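Local atomic coordinates of alpha-L-rhamnosidase (Streptomyces avermitilis, PDB entry 3W5N), a protein that hydrolyses terminal non-reducing alpha-L-rhamnose residues from alpha-L-rhamnosides, including citrus flavonoids such as naringin and the arabinogalactan-protein gum arabic. Residues L625-D630 with L661-V666; E636-T641 with T679-A684. All coordinates share one frame; numbering follows the deposited sequence.

Contact 1: L625-D630 with L661-V666. With RAM (alpha-L-rhamnopyranose), chain C.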
# COMPACT_ATOMS: atom_id res chain seq x y z
N LEU A 625 -0.18 2.23 1.70
CA LEU A 625 -0.73 1.34 2.74
C LEU A 625 0.15 0.09 2.80
O LEU A 625 0.02 -0.83 1.97
CB LEU A 625 -2.18 0.92 2.43
CG LEU A 625 -3.36 1.84 2.73
CD1 LEU A 625 -3.43 2.97 1.69
CD2 LEU A 625 -4.65 1.02 2.71
N SER A 626 1.06 0.07 3.77
CA SER A 626 2.04 -1.02 4.00
C SER A 626 3.15 -1.14 2.94
O SER A 626 4.33 -1.25 3.28
CB SER A 626 1.35 -2.40 4.23
OG SER A 626 2.36 -3.37 4.55
N VAL A 627 2.77 -1.12 1.66
CA VAL A 627 3.73 -1.14 0.56
C VAL A 627 3.31 -0.05 -0.44
O VAL A 627 2.12 0.25 -0.52
CB VAL A 627 3.82 -2.51 -0.18
CG1 VAL A 627 4.19 -3.64 0.78
CG2 VAL A 627 2.53 -2.84 -0.94
N PRO A 628 4.26 0.54 -1.18
CA PRO A 628 3.87 1.52 -2.20
C PRO A 628 3.26 0.82 -3.42
O PRO A 628 3.96 0.12 -4.16
CB PRO A 628 5.19 2.22 -2.55
CG PRO A 628 6.24 1.20 -2.26
CD PRO A 628 5.73 0.38 -1.09
N THR A 629 1.94 0.98 -3.59
CA THR A 629 1.21 0.23 -4.59
C THR A 629 1.04 0.99 -5.89
O THR A 629 1.11 2.23 -5.91
CB THR A 629 -0.18 -0.23 -4.08
OG1 THR A 629 -0.90 0.89 -3.54
CG2 THR A 629 -0.04 -1.28 -3.00
N ASP A 630 0.79 0.22 -6.95
CA ASP A 630 0.41 0.79 -8.24
C ASP A 630 -1.01 1.35 -8.21
O ASP A 630 -1.25 2.46 -8.66
CB ASP A 630 0.55 -0.25 -9.35
CG ASP A 630 -0.34 -1.50 -9.14
OD1 ASP A 630 -0.53 -2.01 -8.02
OD2 ASP A 630 -0.86 -1.98 -10.14
N LEU A 661 9.53 4.08 2.76
CA LEU A 661 10.35 3.56 1.66
C LEU A 661 11.60 2.82 2.16
O LEU A 661 12.09 1.93 1.48
CB LEU A 661 10.66 4.66 0.65
CG LEU A 661 9.37 5.22 0.00
CD1 LEU A 661 9.75 6.31 -0.97
CD2 LEU A 661 8.58 4.10 -0.69
N THR A 662 12.09 3.16 3.35
CA THR A 662 13.12 2.31 4.00
C THR A 662 12.62 0.88 4.19
O THR A 662 13.30 -0.10 3.82
CB THR A 662 13.60 2.91 5.34
OG1 THR A 662 14.25 4.16 5.09
CG2 THR A 662 14.61 1.98 6.04
N LYS A 663 11.41 0.76 4.74
CA LYS A 663 10.75 -0.52 4.91
C LYS A 663 10.61 -1.21 3.55
O LYS A 663 10.95 -2.39 3.41
CB LYS A 663 9.37 -0.32 5.57
CG LYS A 663 8.60 -1.60 5.86
CD LYS A 663 7.66 -1.93 4.72
CE LYS A 663 6.80 -3.12 5.07
NZ LYS A 663 6.09 -3.59 3.83
N TRP A 664 10.10 -0.49 2.55
CA TRP A 664 9.90 -1.11 1.24
C TRP A 664 11.22 -1.61 0.62
O TRP A 664 11.25 -2.66 -0.03
CB TRP A 664 9.17 -0.20 0.26
CG TRP A 664 8.97 -0.90 -1.06
CD1 TRP A 664 8.11 -1.94 -1.33
CD2 TRP A 664 9.67 -0.63 -2.27
NE1 TRP A 664 8.23 -2.32 -2.65
CE2 TRP A 664 9.18 -1.54 -3.25
CE3 TRP A 664 10.68 0.27 -2.63
CZ2 TRP A 664 9.66 -1.56 -4.55
CZ3 TRP A 664 11.14 0.26 -3.95
CH2 TRP A 664 10.63 -0.65 -4.89
N LEU A 665 12.29 -0.86 0.80
CA LEU A 665 13.59 -1.28 0.22
C LEU A 665 14.09 -2.58 0.85
O LEU A 665 14.73 -3.41 0.16
CB LEU A 665 14.61 -0.15 0.33
CG LEU A 665 14.41 0.99 -0.66
CD1 LEU A 665 15.19 2.23 -0.17
CD2 LEU A 665 14.86 0.55 -2.06
N VAL A 666 13.79 -2.79 2.14
CA VAL A 666 14.02 -4.10 2.76
C VAL A 666 13.23 -5.17 2.02
O VAL A 666 13.78 -6.25 1.74
CB VAL A 666 13.66 -4.11 4.26
CG1 VAL A 666 13.83 -5.51 4.84
CG2 VAL A 666 14.54 -3.11 4.99
C1 RAM C . 0.59 -2.28 -14.48
C2 RAM C . 0.87 -1.86 -13.03
C3 RAM C . 1.99 -0.80 -12.93
C4 RAM C . 3.04 -0.83 -14.05
C5 RAM C . 3.05 -2.21 -14.65
C6 RAM C . 4.14 -2.25 -15.73
O1 RAM C . -0.08 -3.54 -14.54
O2 RAM C . -0.38 -1.45 -12.42
O3 RAM C . 1.45 0.51 -13.03
O4 RAM C . 4.37 -0.52 -13.60
O5 RAM C . 1.78 -2.44 -15.25
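P628 lies over one face of the indole of W664, and this CH-pi contact is the apolar half of the join between the loop 625-630 and the helix 661-666. P628 CG stands 3.7 Å from the centroid of the five-membered ring of W664, 13° off the ring normal, while P628 CD touches W664 CD1 at 3.3 Å. Beside the indole, L661 CD2 meets P628 CG at 4.0 Å. With chi1 near 180°, W664 swings its indole under the proline, and its NE1 is used outside this pair, on A682. Replacing W664 with alanine is likely to open a gap under P628 and leave the A682 carbonyl without its indole donor.

The polar half is followed along K663. Its CB points toward the loop, and the chain bends by rotation about CB-CG (chi2 -93°). K663 CD and CE then pass the carbonyl oxygen of S626, K663 CE at 3.6 Å from S626 O. At the tip, K663 NZ donates to S626 O at 3.0 Å, from above the carbonyl plane (47° out of it), and lies 3.6 Å from V627 CG1. The ammonium also forms a salt bridge with D667 and a hydrogen bond with W347 O, so this buried charge is well provided for. At the far end of the loop, D630 OD2 accepts a hydrogen bond from rhamnose O2, modelled so short that its exact length is doubtful. The arrangement is a loop between helices packed on a neighbouring helix of the six-hairpin glycosidase domain, with a sugar-binding aspartate of the active site at its end.

Contact 2: E636-T641 with T679-A684. With RAM (alpha-L-rhamnopyranose), chain C.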
# COMPACT_ATOMS: atom_id res chain seq x y z
N GLU A 636 -4.97 -5.91 -7.94
CA GLU A 636 -3.53 -5.80 -8.16
C GLU A 636 -2.92 -5.33 -6.83
O GLU A 636 -2.72 -6.15 -5.95
CB GLU A 636 -3.22 -4.88 -9.34
CG GLU A 636 -1.79 -5.03 -9.85
CD GLU A 636 -1.63 -4.72 -11.34
OE1 GLU A 636 -2.63 -4.41 -12.03
OE2 GLU A 636 -0.48 -4.85 -11.82
N ARG A 637 -2.68 -4.03 -6.67
CA ARG A 637 -2.23 -3.48 -5.39
C ARG A 637 -0.89 -4.11 -4.99
O ARG A 637 -0.72 -4.55 -3.84
CB ARG A 637 -3.26 -3.74 -4.29
CG ARG A 637 -4.70 -3.58 -4.78
CD ARG A 637 -5.64 -3.44 -3.60
NE ARG A 637 -7.03 -3.60 -4.04
CZ ARG A 637 -8.04 -3.72 -3.20
NH1 ARG A 637 -7.82 -3.71 -1.88
NH2 ARG A 637 -9.27 -3.85 -3.67
N LEU A 638 0.03 -4.12 -5.94
CA LEU A 638 1.34 -4.72 -5.74
C LEU A 638 2.42 -3.65 -5.60
O LEU A 638 2.23 -2.53 -6.04
CB LEU A 638 1.66 -5.67 -6.91
CG LEU A 638 0.59 -6.72 -7.22
CD1 LEU A 638 1.00 -7.45 -8.48
CD2 LEU A 638 0.41 -7.71 -6.08
N GLY A 639 3.55 -4.02 -4.99
CA GLY A 639 4.66 -3.06 -4.81
C GLY A 639 5.50 -2.90 -6.08
O GLY A 639 6.65 -3.37 -6.15
N TRP A 640 4.91 -2.23 -7.07
CA TRP A 640 5.52 -2.10 -8.40
C TRP A 640 6.74 -1.19 -8.36
O TRP A 640 6.65 -0.04 -7.95
CB TRP A 640 4.50 -1.57 -9.41
CG TRP A 640 3.68 -2.66 -9.99
CD1 TRP A 640 2.43 -3.05 -9.60
CD2 TRP A 640 4.03 -3.51 -11.10
NE1 TRP A 640 1.97 -4.07 -10.40
CE2 TRP A 640 2.95 -4.39 -11.31
CE3 TRP A 640 5.17 -3.61 -11.92
CZ2 TRP A 640 2.96 -5.36 -12.33
CZ3 TRP A 640 5.19 -4.57 -12.91
CH2 TRP A 640 4.09 -5.43 -13.12
N THR A 641 7.88 -1.74 -8.77
CA THR A 641 9.14 -1.01 -8.68
C THR A 641 9.18 0.21 -9.60
O THR A 641 9.60 1.29 -9.20
CB THR A 641 10.32 -1.95 -9.00
OG1 THR A 641 10.10 -2.57 -10.29
CG2 THR A 641 10.46 -3.02 -7.95
N THR A 679 13.39 -7.68 -8.67
CA THR A 679 12.09 -8.08 -9.23
C THR A 679 11.24 -6.90 -9.70
O THR A 679 11.50 -5.74 -9.36
CB THR A 679 11.30 -8.92 -8.19
OG1 THR A 679 11.25 -8.20 -6.95
CG2 THR A 679 12.01 -10.27 -7.93
N ASP A 680 10.22 -7.20 -10.52
CA ASP A 680 9.31 -6.19 -11.02
C ASP A 680 8.40 -5.67 -9.90
O ASP A 680 8.01 -4.50 -9.89
CB ASP A 680 8.45 -6.78 -12.13
CG ASP A 680 9.27 -7.13 -13.40
OD1 ASP A 680 10.47 -6.80 -13.47
OD2 ASP A 680 8.68 -7.74 -14.32
N VAL A 681 8.04 -6.56 -8.99
CA VAL A 681 7.28 -6.16 -7.78
C VAL A 681 7.94 -6.67 -6.50
O VAL A 681 8.62 -7.71 -6.49
CB VAL A 681 5.79 -6.63 -7.83
CG1 VAL A 681 5.08 -6.05 -9.06
CG2 VAL A 681 5.68 -8.16 -7.78
N ALA A 682 7.73 -5.94 -5.39
CA ALA A 682 8.19 -6.39 -4.09
C ALA A 682 7.21 -5.94 -3.01
O ALA A 682 6.84 -4.78 -2.97
CB ALA A 682 9.58 -5.83 -3.79
N PRO A 683 6.78 -6.85 -2.12
CA PRO A 683 7.07 -8.29 -2.08
C PRO A 683 6.76 -9.00 -3.40
O PRO A 683 5.83 -8.62 -4.10
CB PRO A 683 6.14 -8.81 -0.98
CG PRO A 683 5.99 -7.64 -0.04
CD PRO A 683 5.93 -6.45 -0.96
N ALA A 684 7.56 -10.01 -3.72
CA ALA A 684 7.44 -10.71 -4.99
C ALA A 684 6.36 -11.79 -4.89
O ALA A 684 6.45 -12.72 -4.10
CB ALA A 684 8.79 -11.30 -5.39
C1 RAM C . 0.59 -2.28 -14.48
C2 RAM C . 0.87 -1.86 -13.03
C3 RAM C . 1.99 -0.80 -12.93
C4 RAM C . 3.04 -0.83 -14.05
C5 RAM C . 3.05 -2.21 -14.65
C6 RAM C . 4.14 -2.25 -15.73
O1 RAM C . -0.08 -3.54 -14.54
O2 RAM C . -0.38 -1.45 -12.42
O3 RAM C . 1.45 0.51 -13.03
O4 RAM C . 4.37 -0.52 -13.60
O5 RAM C . 1.78 -2.44 -15.25
O HOH W 1 3.89 -6.70 -4.06
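T641 meets T679 and D680 where the loop 679-684 first runs beside 636-641: the methyl T641 CG2 sits 3.2 Å from T679 O, while T679 OG1 turns back to V681 O within its own loop. Next, D680 O is gripped twice. T641 N reaches it at 3.0 Å in a nearly straight bond (175° at the hydrogen), and T641 OG1 donates to it from the same face of the carbonyl plane. The D680 carboxylate itself is bonded to Y744.

V681 follows, bridged to W640 by backbone in a single beta bridge. V681 CG1, anti to the carbonyl carbon, presses on the indole 3.5 Å from the centroid of the five-membered ring of W640, 17° off the normal. The opposite face of that indole carries the rhamnose, whose C5 lies 3.5 Å above the ring plane. A682 N donates to G639 O over 2.9 Å. A CB on G639 would point toward A682 and fall about 1.9 Å from A682 O, a clash. A water takes a bond from G639 N and gives one to P683 O, beyond the cis peptide.

W640 is thus clamped between V681 and sugar, and its NE1 bonds to E636 OE2, tilted 28° from the ring plane. E636 OE2 also accepts from rhamnose O1 at 3.0 Å, consistent with the indole carrying the sugar on one face and helping, with R634, to orient E636, the inferred proton donor.

Overall arrangement
Contacts 1 and 2 have centres 9 Å apart, and their segments alternate along the chain: two parts of the loop between helices 607-622 and 641-654 pack in turn on helix 658-671 and on the loop that follows it. Two hydrogen bonds probably tie them together: W664 NE1 to A682 O at 2.8 Å joins the second segments, and L638 N to D630 OD1 at 3.0 Å joins the first. D630 CG also packs 3.2 Å from W640 CD1, and D630 OD2 lies 3.1 Å from E636 CD. Both contacts reach the same rhamnose, contact 1 through D630 and contact 2 through E636 and W640, while D643, W695 and H916 add further hydrogen bonds to the sugar.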